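Local coordinates for protein metallo-carboxypeptidase (Pseudomonas aeruginosa, PDB 4A39) that is a zinc-dependent metallocarboxypeptidase of the M14 family that probably removes residues from the C-terminal ends of peptides or proteins, at residues Trp174-Gln179 / Arg241-Pro246; Tyr215-Met220 / Trp255-Glu260; Asn219-Gly224 / Gln237-Ala242; His264-Phe269 / Asn334-Thr339. All coordinates share one frame; numbering follows the deposited sequence.

All four contacts lie in the zinc carboxypeptidase part of the chain, around one mixed sheet. Contacts 1, 2 and 4 each start from one of its strands, 171-177, 212-217 and 268-275. Contacts 1 and 3 share Arg241 and Ala242 and both touch the bound (2-guanidinoethylmercapto)succinic acid; their centres are about 7 Å apart. Contact 2 shares Asn219 and Met220 with contact 3. Its centre is about 8 Å from that of contact 1, and the two meet where Ala177 O and Met220 N, 2.8 Å apart, probably form a hydrogen bond. Contact 4 joins contact 1 where Phe269 meets Ile176. The side chain of Gln179 is about 6 Å from the zinc, that of Leu239 about 9 Å and that of Phe269 about 11 Å.

Contact 1. Residues Trp174-Gln179 / Arg241-Pro246; sequences WVIAQQ and RAWLEP. With GEM ((2-guanidinoethylmercapto)succinic acid), chain D.
Trp243 meets Ile176 of strand 171-177 and Gln179 of the loop just after it; the strand belongs to the central mixed sheet of the M14 carboxypeptidase fold. This inner part is buried. The indole NE1 donates to Gln179 OE1 at 2.9 Å, with an N-H...O angle of 161°. The oxygen lies in the ring plane at the indole edge, while the amide plane is turned 74° from the ring. The Gln179 chain runs extended beyond CG, which carries its amide to this edge. Its NE2 is held by Asn240 OD1 and Asp271 OD1. With both ends of the amide engaged, its rotation is fixed about 4 Å from the side chain of His273, a zinc ligand. The Ile176 and Trp243 side chains approach from opposite directions, and Ile176 CD1 lies 3.9 Å from Trp243 CZ2. Helix 332-340 also packs against the indole.

The outer part is looser. Beyond Trp243, Leu244 and Glu245 are exposed. Arg241 is partly exposed and turns to the pocket. Its guanidinium meets a ligand carboxylate edge-on with two nearly straight bonds. Arg241 NH1 is 3.0 Å from ligand O14, and Arg241 NH2 is 3.0 Å from ligand O15.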
# COMPACT_ATOMS: atom_id res chain seq x y z
N TRP A 174 -6.86 -13.27 6.45
CA TRP A 174 -5.56 -12.80 5.99
C TRP A 174 -5.54 -11.42 5.34
O TRP A 174 -6.38 -11.10 4.49
CB TRP A 174 -4.96 -13.79 5.00
CG TRP A 174 -4.59 -15.12 5.58
CD1 TRP A 174 -5.45 -16.07 6.05
CD2 TRP A 174 -3.27 -15.65 5.71
NE1 TRP A 174 -4.73 -17.18 6.47
CE2 TRP A 174 -3.40 -16.94 6.27
CE3 TRP A 174 -1.99 -15.16 5.41
CZ2 TRP A 174 -2.29 -17.75 6.54
CZ3 TRP A 174 -0.89 -15.97 5.67
CH2 TRP A 174 -1.05 -17.25 6.24
N VAL A 175 -4.55 -10.63 5.74
CA VAL A 175 -4.36 -9.30 5.17
C VAL A 175 -2.86 -9.09 4.96
O VAL A 175 -2.09 -9.15 5.92
CB VAL A 175 -4.86 -8.20 6.13
CG1 VAL A 175 -4.71 -6.84 5.47
CG2 VAL A 175 -6.31 -8.46 6.49
N ILE A 176 -2.46 -8.87 3.71
CA ILE A 176 -1.05 -8.63 3.39
C ILE A 176 -0.95 -7.28 2.69
O ILE A 176 -1.89 -6.84 2.02
CB ILE A 176 -0.44 -9.75 2.51
CG1 ILE A 176 -1.04 -9.71 1.10
CG2 ILE A 176 -0.69 -11.11 3.16
CD1 ILE A 176 -0.40 -10.71 0.17
N ALA A 177 0.20 -6.62 2.83
CA ALA A 177 0.36 -5.29 2.25
C ALA A 177 1.67 -4.98 1.55
O ALA A 177 2.71 -5.58 1.82
CB ALA A 177 0.12 -4.25 3.34
N GLN A 178 1.58 -4.01 0.65
CA GLN A 178 2.70 -3.47 -0.10
C GLN A 178 3.58 -4.43 -0.90
O GLN A 178 4.81 -4.37 -0.80
CB GLN A 178 3.56 -2.60 0.83
CG GLN A 178 3.96 -1.24 0.21
CD GLN A 178 4.55 -0.27 1.22
OE1 GLN A 178 3.97 -0.06 2.29
NE2 GLN A 178 5.69 0.34 0.89
N GLN A 179 2.97 -5.31 -1.68
CA GLN A 179 3.74 -6.21 -2.53
C GLN A 179 4.52 -5.32 -3.51
O GLN A 179 5.62 -5.67 -3.94
CB GLN A 179 2.84 -7.14 -3.33
CG GLN A 179 2.26 -8.29 -2.55
CD GLN A 179 1.61 -9.29 -3.47
OE1 GLN A 179 2.30 -10.09 -4.12
NE2 GLN A 179 0.29 -9.23 -3.58
N ARG A 241 2.56 -10.96 -9.62
CA ARG A 241 2.43 -11.70 -10.87
C ARG A 241 3.16 -13.03 -10.64
O ARG A 241 3.39 -13.78 -11.58
CB ARG A 241 3.09 -10.95 -12.03
CG ARG A 241 2.41 -9.65 -12.42
CD ARG A 241 1.02 -9.89 -13.00
NE ARG A 241 0.41 -8.63 -13.41
CZ ARG A 241 -0.08 -7.73 -12.57
NH1 ARG A 241 -0.04 -7.94 -11.26
NH2 ARG A 241 -0.59 -6.59 -13.04
N ALA A 242 3.51 -13.30 -9.38
CA ALA A 242 4.24 -14.52 -9.04
C ALA A 242 3.45 -15.53 -8.23
O ALA A 242 4.03 -16.48 -7.70
CB ALA A 242 5.52 -14.15 -8.28
N TRP A 243 2.14 -15.36 -8.14
CA TRP A 243 1.36 -16.29 -7.34
C TRP A 243 1.02 -17.62 -7.99
O TRP A 243 0.74 -18.60 -7.29
CB TRP A 243 0.11 -15.59 -6.82
CG TRP A 243 0.47 -14.54 -5.82
CD1 TRP A 243 1.08 -13.34 -6.07
CD2 TRP A 243 0.32 -14.62 -4.39
NE1 TRP A 243 1.34 -12.68 -4.90
CE2 TRP A 243 0.88 -13.44 -3.85
CE3 TRP A 243 -0.22 -15.57 -3.52
CZ2 TRP A 243 0.92 -13.19 -2.48
CZ3 TRP A 243 -0.18 -15.32 -2.15
CH2 TRP A 243 0.38 -14.14 -1.64
N LEU A 244 1.05 -17.68 -9.31
CA LEU A 244 0.76 -18.93 -9.99
C LEU A 244 2.00 -19.82 -9.97
O LEU A 244 1.90 -21.04 -9.88
CB LEU A 244 0.33 -18.65 -11.44
CG LEU A 244 -0.24 -19.83 -12.23
CD1 LEU A 244 -1.43 -20.43 -11.50
CD2 LEU A 244 -0.64 -19.34 -13.62
N GLU A 245 3.17 -19.19 -10.04
CA GLU A 245 4.44 -19.92 -10.04
C GLU A 245 5.51 -19.22 -9.20
O GLU A 245 6.47 -18.67 -9.75
CB GLU A 245 4.93 -20.09 -11.48
CG GLU A 245 3.93 -20.80 -12.39
CD GLU A 245 4.35 -20.80 -13.84
OE1 GLU A 245 4.51 -19.70 -14.42
OE2 GLU A 245 4.52 -21.90 -14.42
N PRO A 246 5.36 -19.24 -7.87
CA PRO A 246 6.32 -18.61 -6.96
C PRO A 246 7.66 -19.33 -6.92
O PRO A 246 7.76 -20.51 -7.27
CB PRO A 246 5.59 -18.63 -5.62
CG PRO A 246 4.80 -19.88 -5.70
CD PRO A 246 4.25 -19.84 -7.11
C8 GEM D . -3.03 -4.54 -9.40
S7 GEM D . -3.51 -5.29 -7.81
C6 GEM D . -5.11 -6.04 -8.26
C5 GEM D . -5.87 -5.31 -9.37
N3 GEM D . -5.20 -5.51 -10.67
C1 GEM D . -5.82 -6.19 -11.63
N4 GEM D . -7.03 -6.68 -11.40
N2 GEM D . -5.23 -6.38 -12.81
C9 GEM D . -1.69 -5.08 -9.90
O14 GEM D . -1.16 -6.01 -9.24
O15 GEM D . -1.21 -4.55 -10.93
C10 GEM D . -2.99 -3.01 -9.30
C11 GEM D . -1.95 -2.53 -8.28
O12 GEM D . -2.33 -1.73 -7.40
O13 GEM D . -0.79 -2.97 -8.42

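Contact 2. Residues Tyr215-Met220 / Trp255-Glu260; sequences YLVPNM and WFVQQE
Val217, last residue of strand 212-217, faces Val257 of helix 252-264, with their CA atoms 8.6 Å apart, and the chain then turns through Pro218 and Asn219 to bring Met220 to the same helix. Val257 carries the helix side of the contact. Its CG2 methyl makes the closest contact, 3.5 Å from Met220 SD. Met220 CE touches the same methyl at 3.7 Å, so the thioether end lies against it through two neighbouring atoms. The two side chains meet at a slant. Met220 is curled, with bends at chi2 (-70°) and chi3 (-65°), and this brings SD and CE to the helix although CB does not point at it. Val217 adds a lighter touch, its CG2 4.4 Å from Val257 CG2.

The arrangement is a helix packed on one face of the central sheet. Phe256 and Glu260 of the same helix reach Leu160 on strand 157-163. Met220 also packs on Gln179, and its side chain is about 10 Å from the zinc. The three touching residues are buried and meet through methyl groups and a thioether alone. The chemistry is apolar burial, closest at the sulfur, with no directional bond between the segments.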
# COMPACT_ATOMS: atom_id res chain seq x y z
N TYR A 215 -4.37 -12.96 10.38
CA TYR A 215 -3.04 -13.31 9.89
C TYR A 215 -2.62 -12.08 9.09
O TYR A 215 -3.18 -11.79 8.03
CB TYR A 215 -3.11 -14.55 9.00
CG TYR A 215 -3.38 -15.83 9.77
CD1 TYR A 215 -4.63 -16.09 10.32
CD2 TYR A 215 -2.37 -16.78 9.95
CE1 TYR A 215 -4.88 -17.25 11.05
CE2 TYR A 215 -2.61 -17.96 10.67
CZ TYR A 215 -3.86 -18.18 11.21
OH TYR A 215 -4.11 -19.35 11.90
N LEU A 216 -1.63 -11.36 9.62
CA LEU A 216 -1.19 -10.11 9.02
C LEU A 216 0.26 -10.05 8.57
O LEU A 216 1.16 -10.46 9.29
CB LEU A 216 -1.41 -8.98 10.03
CG LEU A 216 -2.73 -8.95 10.80
CD1 LEU A 216 -2.64 -7.90 11.90
CD2 LEU A 216 -3.88 -8.67 9.86
N VAL A 217 0.48 -9.50 7.38
CA VAL A 217 1.83 -9.31 6.85
C VAL A 217 1.93 -7.82 6.53
O VAL A 217 1.52 -7.37 5.46
CB VAL A 217 2.08 -10.10 5.55
CG1 VAL A 217 3.46 -9.77 5.00
CG2 VAL A 217 1.97 -11.60 5.81
N PRO A 218 2.49 -7.02 7.46
CA PRO A 218 2.65 -5.57 7.31
C PRO A 218 3.39 -5.10 6.06
O PRO A 218 3.05 -4.04 5.51
CB PRO A 218 3.39 -5.18 8.59
CG PRO A 218 2.84 -6.15 9.59
CD PRO A 218 2.88 -7.45 8.82
N ASN A 219 4.39 -5.84 5.62
CA ASN A 219 5.12 -5.46 4.41
C ASN A 219 5.69 -6.65 3.65
O ASN A 219 6.56 -7.37 4.14
CB ASN A 219 6.23 -4.46 4.73
CG ASN A 219 6.78 -3.80 3.48
OD1 ASN A 219 7.49 -4.43 2.69
ND2 ASN A 219 6.44 -2.53 3.28
N MET A 220 5.18 -6.83 2.44
CA MET A 220 5.55 -7.93 1.56
C MET A 220 6.80 -7.72 0.71
O MET A 220 7.23 -8.65 0.03
CB MET A 220 4.40 -8.24 0.59
CG MET A 220 3.21 -8.96 1.19
SD MET A 220 3.59 -10.67 1.60
CE MET A 220 3.89 -11.34 -0.04
N TRP A 255 6.61 -16.93 -1.89
CA TRP A 255 6.77 -18.35 -1.59
C TRP A 255 6.48 -18.60 -0.11
O TRP A 255 5.83 -19.58 0.26
CB TRP A 255 8.20 -18.79 -1.94
CG TRP A 255 8.49 -20.23 -1.63
CD1 TRP A 255 8.91 -20.74 -0.43
CD2 TRP A 255 8.35 -21.34 -2.52
NE1 TRP A 255 9.04 -22.11 -0.53
CE2 TRP A 255 8.70 -22.50 -1.80
CE3 TRP A 255 7.96 -21.46 -3.86
CZ2 TRP A 255 8.67 -23.77 -2.37
CZ3 TRP A 255 7.93 -22.73 -4.43
CH2 TRP A 255 8.29 -23.87 -3.69
N PHE A 256 6.98 -17.69 0.73
CA PHE A 256 6.79 -17.76 2.17
C PHE A 256 5.32 -17.73 2.55
O PHE A 256 4.83 -18.61 3.26
CB PHE A 256 7.51 -16.58 2.84
CG PHE A 256 7.09 -16.33 4.26
CD1 PHE A 256 7.26 -17.30 5.24
CD2 PHE A 256 6.54 -15.11 4.63
CE1 PHE A 256 6.89 -17.06 6.57
CE2 PHE A 256 6.16 -14.86 5.95
CZ PHE A 256 6.34 -15.84 6.92
N VAL A 257 4.60 -16.72 2.08
CA VAL A 257 3.19 -16.59 2.41
C VAL A 257 2.36 -17.78 1.94
O VAL A 257 1.51 -18.26 2.69
CB VAL A 257 2.60 -15.29 1.83
CG1 VAL A 257 1.11 -15.19 2.16
CG2 VAL A 257 3.34 -14.09 2.43
N GLN A 258 2.60 -18.26 0.73
CA GLN A 258 1.84 -19.40 0.22
C GLN A 258 2.06 -20.65 1.07
O GLN A 258 1.13 -21.44 1.25
CB GLN A 258 2.20 -19.68 -1.24
CG GLN A 258 1.52 -18.72 -2.21
CD GLN A 258 1.62 -19.15 -3.66
OE1 GLN A 258 1.65 -20.35 -3.96
NE2 GLN A 258 1.63 -18.18 -4.58
N GLN A 259 3.26 -20.84 1.60
CA GLN A 259 3.53 -22.01 2.43
C GLN A 259 2.74 -21.93 3.74
O GLN A 259 2.20 -22.93 4.21
CB GLN A 259 5.02 -22.13 2.73
CG GLN A 259 5.87 -22.50 1.52
CD GLN A 259 5.53 -23.88 0.98
OE1 GLN A 259 6.05 -24.30 -0.05
NE2 GLN A 259 4.66 -24.61 1.68
N GLU A 260 2.68 -20.73 4.31
CA GLU A 260 1.96 -20.52 5.56
C GLU A 260 0.46 -20.65 5.33
O GLU A 260 -0.26 -21.16 6.19
CB GLU A 260 2.29 -19.14 6.14
CG GLU A 260 3.74 -18.98 6.60
CD GLU A 260 4.13 -20.00 7.66
OE1 GLU A 260 3.33 -20.23 8.59
OE2 GLU A 260 5.24 -20.56 7.57

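Contact 3. Residues Asn219-Gly224 / Gln237-Ala242; sequences NMNPDG and QDLNRA. With GEM ((2-guanidinoethylmercapto)succinic acid), chain D.
Asn221 and Leu239 have the nearest CA atoms of the two segments, 8.2 Å apart. Residues 219-221 form a turn leading into helix 222-226. Residues 237-242 form a loop with a tight turn, in which Arg241 N bonds to Asp238 O and Ala242 N to Leu239 O. Leu239 bridges the gap with its CD1 methyl, which lies 3.4 Å from Met220 O and 3.7 Å from Asn221 ND2. The methyl thus rests on polar atoms. Met220 O is buried here and has no hydrogen-bond partner. Asn221 ND2 donates to Gln179 O, so its amide is held while it packs on the leucine.

Each segment contains an Asx turn. In the first, Asn219 OD1 accepts from Asn221 N at 2.9 Å. Asn221 is then the N-cap of helix 222-226. Its CG stands opposite the backbone N (chi1 -157°), and OD1 accepts from Gly224 N at 3.0 Å, with the donor above the carbonyl plane. In the second, Asp238 OD1 accepts from Asn240 N. The same OD1 is bonded to His180 NE2, which probably helps orient this zinc ligand. Asp238 OD2 forms a salt bridge with Arg231.

This loop forms part of the ligand pocket. Asn240 ND2 donates to ligand O14 at 2.8 Å, with an N-H...O angle of 174°. Asn240 OD1 accepts from Ala332 N, which helps fix the amide. Arg241 NH1 also donates to Asn240 O at 3.0 Å; the oxygen lies near the guanidinium plane, but the donor sits well above the carbonyl plane.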
# COMPACT_ATOMS: atom_id res chain seq x y z
N ASN A 219 4.39 -5.84 5.62
CA ASN A 219 5.12 -5.46 4.41
C ASN A 219 5.69 -6.65 3.65
O ASN A 219 6.56 -7.37 4.14
CB ASN A 219 6.23 -4.46 4.73
CG ASN A 219 6.78 -3.80 3.48
OD1 ASN A 219 7.49 -4.43 2.69
ND2 ASN A 219 6.44 -2.53 3.28
N MET A 220 5.18 -6.83 2.44
CA MET A 220 5.55 -7.93 1.56
C MET A 220 6.80 -7.72 0.71
O MET A 220 7.23 -8.65 0.03
CB MET A 220 4.40 -8.24 0.59
CG MET A 220 3.21 -8.96 1.19
SD MET A 220 3.59 -10.67 1.60
CE MET A 220 3.89 -11.34 -0.04
N ASN A 221 7.37 -6.52 0.74
CA ASN A 221 8.54 -6.23 -0.10
C ASN A 221 9.48 -5.25 0.58
O ASN A 221 9.65 -4.11 0.12
CB ASN A 221 8.06 -5.64 -1.43
CG ASN A 221 9.06 -5.82 -2.56
OD1 ASN A 221 10.27 -5.89 -2.34
ND2 ASN A 221 8.55 -5.87 -3.79
N PRO A 222 10.13 -5.66 1.68
CA PRO A 222 11.05 -4.77 2.39
C PRO A 222 12.23 -4.30 1.55
O PRO A 222 12.68 -3.16 1.70
CB PRO A 222 11.48 -5.59 3.60
CG PRO A 222 11.35 -7.01 3.12
CD PRO A 222 10.05 -6.97 2.35
N ASP A 223 12.74 -5.16 0.67
CA ASP A 223 13.87 -4.78 -0.18
C ASP A 223 13.47 -3.64 -1.10
O ASP A 223 14.16 -2.62 -1.19
CB ASP A 223 14.35 -5.96 -1.04
CG ASP A 223 14.88 -7.11 -0.21
OD1 ASP A 223 15.12 -6.94 1.00
OD2 ASP A 223 15.06 -8.20 -0.80
N GLY A 224 12.36 -3.81 -1.80
CA GLY A 224 11.89 -2.78 -2.72
C GLY A 224 11.60 -1.47 -2.02
O GLY A 224 11.94 -0.40 -2.52
N GLN A 237 11.38 -8.97 -9.88
CA GLN A 237 10.11 -9.66 -10.07
C GLN A 237 8.92 -8.88 -9.51
O GLN A 237 9.01 -8.33 -8.42
CB GLN A 237 10.17 -11.04 -9.40
CG GLN A 237 8.86 -11.83 -9.41
CD GLN A 237 8.40 -12.18 -10.81
OE1 GLN A 237 9.19 -12.63 -11.64
NE2 GLN A 237 7.11 -11.97 -11.08
N ASP A 238 7.84 -8.81 -10.28
CA ASP A 238 6.61 -8.15 -9.83
C ASP A 238 5.97 -9.22 -8.96
O ASP A 238 5.46 -10.22 -9.47
CB ASP A 238 5.69 -7.84 -11.02
CG ASP A 238 4.40 -7.13 -10.61
OD1 ASP A 238 3.96 -7.29 -9.45
OD2 ASP A 238 3.82 -6.41 -11.45
N LEU A 239 6.00 -9.03 -7.64
CA LEU A 239 5.45 -10.03 -6.73
C LEU A 239 3.98 -10.36 -6.98
O LEU A 239 3.56 -11.49 -6.76
CB LEU A 239 5.65 -9.60 -5.28
CG LEU A 239 7.11 -9.56 -4.79
CD1 LEU A 239 7.13 -9.24 -3.30
CD2 LEU A 239 7.78 -10.91 -5.04
N ASN A 240 3.21 -9.39 -7.46
CA ASN A 240 1.81 -9.71 -7.69
C ASN A 240 1.52 -10.36 -9.04
O ASN A 240 0.40 -10.31 -9.54
CB ASN A 240 0.91 -8.49 -7.48
CG ASN A 240 -0.48 -8.88 -7.06
OD1 ASN A 240 -0.65 -9.85 -6.30
ND2 ASN A 240 -1.48 -8.16 -7.53
N ARG A 241 2.56 -10.96 -9.62
CA ARG A 241 2.43 -11.70 -10.87
C ARG A 241 3.16 -13.03 -10.64
O ARG A 241 3.39 -13.78 -11.58
CB ARG A 241 3.09 -10.95 -12.03
CG ARG A 241 2.41 -9.65 -12.42
CD ARG A 241 1.02 -9.89 -13.00
NE ARG A 241 0.41 -8.63 -13.41
CZ ARG A 241 -0.08 -7.73 -12.57
NH1 ARG A 241 -0.04 -7.94 -11.26
NH2 ARG A 241 -0.59 -6.59 -13.04
N ALA A 242 3.51 -13.30 -9.38
CA ALA A 242 4.24 -14.52 -9.04
C ALA A 242 3.45 -15.53 -8.23
O ALA A 242 4.03 -16.48 -7.70
CB ALA A 242 5.52 -14.15 -8.28
C8 GEM D . -3.03 -4.54 -9.40
S7 GEM D . -3.51 -5.29 -7.81
C6 GEM D . -5.11 -6.04 -8.26
C5 GEM D . -5.87 -5.31 -9.37
N3 GEM D . -5.20 -5.51 -10.67
C1 GEM D . -5.82 -6.19 -11.63
N4 GEM D . -7.03 -6.68 -11.40
N2 GEM D . -5.23 -6.38 -12.81
C9 GEM D . -1.69 -5.08 -9.90
O14 GEM D . -1.16 -6.01 -9.24
O15 GEM D . -1.21 -4.55 -10.93
C10 GEM D . -2.99 -3.01 -9.30
C11 GEM D . -1.95 -2.53 -8.28
O12 GEM D . -2.33 -1.73 -7.40
O13 GEM D . -0.79 -2.97 -8.42

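Contact 4. Residues His264-Phe269 / Asn334-Thr339; sequences HGVDLF and NFVGQT
Val336 of helix 332-340 lies over one face of the Phe269 ring, and the two side chains cross at about a right angle. Val336 CG2 sits 4.0 Å from the ring centroid and 13° off the normal, a CH-pi contact over the middle of the face. The other branch covers the root of the ring, with Val336 CG1 3.7 Å from Phe269 CG. Both methyls and CB therefore spread along the ring, from its attachment point to its centre. Phe269 CG is anti to the backbone N (chi1 178°), which sends the ring out from strand 268-275 to the helix. Val266 meets the same valine, with its CG1 4.0 Å from Val336 CG1. These two also cross at about a right angle.

The contact packs a helix on the sheet of the carboxypeptidase fold. Phe269 and Gly337 have the nearest CA atoms, 7.1 Å apart. Met261 of helix 252-264 touches Val266, Phe269 and Val336, and Ile176 touches Phe269, so the cluster ties two helices to neighbouring strands. Farther along, strand 268-275 carries the zinc ligand His273. The touching side chains are all buried hydrocarbon. Apolar burial thus seats the helix, and the methyl over the aromatic face sets how the Phe269 ring lies against it.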
# COMPACT_ATOMS: atom_id res chain seq x y z
N HIS A 264 -2.10 -23.20 7.40
CA HIS A 264 -3.12 -22.74 8.32
C HIS A 264 -4.52 -22.58 7.74
O HIS A 264 -5.49 -22.61 8.49
CB HIS A 264 -2.70 -21.42 8.97
CG HIS A 264 -1.36 -21.47 9.62
ND1 HIS A 264 -0.18 -21.28 8.93
CD2 HIS A 264 -1.01 -21.72 10.91
CE1 HIS A 264 0.84 -21.39 9.77
NE2 HIS A 264 0.36 -21.65 10.97
N GLY A 265 -4.63 -22.40 6.43
CA GLY A 265 -5.95 -22.24 5.81
C GLY A 265 -6.29 -20.77 5.69
O GLY A 265 -5.73 -19.93 6.41
N VAL A 266 -7.22 -20.46 4.79
CA VAL A 266 -7.64 -19.08 4.53
C VAL A 266 -9.16 -18.97 4.36
O VAL A 266 -9.75 -19.70 3.57
CB VAL A 266 -6.97 -18.54 3.23
CG1 VAL A 266 -7.38 -17.09 3.00
CG2 VAL A 266 -5.46 -18.67 3.32
N ASP A 267 -9.78 -18.04 5.08
CA ASP A 267 -11.22 -17.83 4.99
C ASP A 267 -11.57 -16.41 4.53
O ASP A 267 -12.74 -16.07 4.35
CB ASP A 267 -11.89 -18.13 6.33
CG ASP A 267 -11.63 -19.56 6.79
OD1 ASP A 267 -12.00 -20.49 6.04
OD2 ASP A 267 -11.07 -19.75 7.88
N LEU A 268 -10.54 -15.59 4.33
CA LEU A 268 -10.70 -14.21 3.88
C LEU A 268 -9.32 -13.73 3.48
O LEU A 268 -8.34 -14.03 4.15
CB LEU A 268 -11.23 -13.31 4.99
CG LEU A 268 -11.22 -11.82 4.62
CD1 LEU A 268 -12.49 -11.49 3.85
CD2 LEU A 268 -11.12 -10.97 5.87
N PHE A 269 -9.24 -12.97 2.38
CA PHE A 269 -7.95 -12.46 1.94
C PHE A 269 -8.05 -11.05 1.37
O PHE A 269 -8.81 -10.81 0.44
CB PHE A 269 -7.35 -13.37 0.87
CG PHE A 269 -6.03 -12.87 0.33
CD1 PHE A 269 -4.91 -12.80 1.15
CD2 PHE A 269 -5.92 -12.46 -0.99
CE1 PHE A 269 -3.69 -12.32 0.66
CE2 PHE A 269 -4.72 -11.98 -1.50
CZ PHE A 269 -3.60 -11.91 -0.68
N ASN A 334 -6.88 -13.13 -6.92
CA ASN A 334 -7.50 -14.21 -7.65
C ASN A 334 -6.98 -15.60 -7.28
O ASN A 334 -7.77 -16.53 -7.10
CB ASN A 334 -7.32 -13.96 -9.14
CG ASN A 334 -8.07 -12.72 -9.60
OD1 ASN A 334 -9.29 -12.77 -9.80
ND2 ASN A 334 -7.37 -11.60 -9.72
N PHE A 335 -5.66 -15.73 -7.14
CA PHE A 335 -5.08 -17.02 -6.79
C PHE A 335 -5.54 -17.53 -5.44
O PHE A 335 -5.95 -18.68 -5.31
CB PHE A 335 -3.55 -16.94 -6.80
CG PHE A 335 -2.88 -18.23 -6.40
CD1 PHE A 335 -2.60 -18.49 -5.06
CD2 PHE A 335 -2.57 -19.19 -7.36
CE1 PHE A 335 -2.02 -19.71 -4.68
CE2 PHE A 335 -1.99 -20.41 -6.98
CZ PHE A 335 -1.72 -20.66 -5.64
N VAL A 336 -5.45 -16.68 -4.42
CA VAL A 336 -5.85 -17.08 -3.07
C VAL A 336 -7.35 -17.32 -3.02
O VAL A 336 -7.81 -18.33 -2.47
CB VAL A 336 -5.46 -15.99 -2.03
CG1 VAL A 336 -5.88 -16.42 -0.63
CG2 VAL A 336 -3.96 -15.76 -2.07
N GLY A 337 -8.11 -16.40 -3.60
CA GLY A 337 -9.55 -16.54 -3.61
C GLY A 337 -10.02 -17.86 -4.18
O GLY A 337 -10.94 -18.49 -3.65
N GLN A 338 -9.40 -18.29 -5.27
CA GLN A 338 -9.79 -19.54 -5.92
C GLN A 338 -9.22 -20.77 -5.22
O GLN A 338 -9.91 -21.77 -5.06
CB GLN A 338 -9.35 -19.54 -7.38
CG GLN A 338 -9.84 -20.76 -8.15
CD GLN A 338 -9.71 -20.58 -9.64
OE1 GLN A 338 -8.71 -20.99 -10.25
NE2 GLN A 338 -10.70 -19.95 -10.25
N THR A 339 -7.96 -20.69 -4.81
CA THR A 339 -7.32 -21.82 -4.15
C THR A 339 -8.00 -22.18 -2.84
O THR A 339 -8.10 -23.36 -2.49
CB THR A 339 -5.83 -21.54 -3.89
OG1 THR A 339 -5.17 -21.30 -5.14
CG2 THR A 339 -5.16 -22.72 -3.20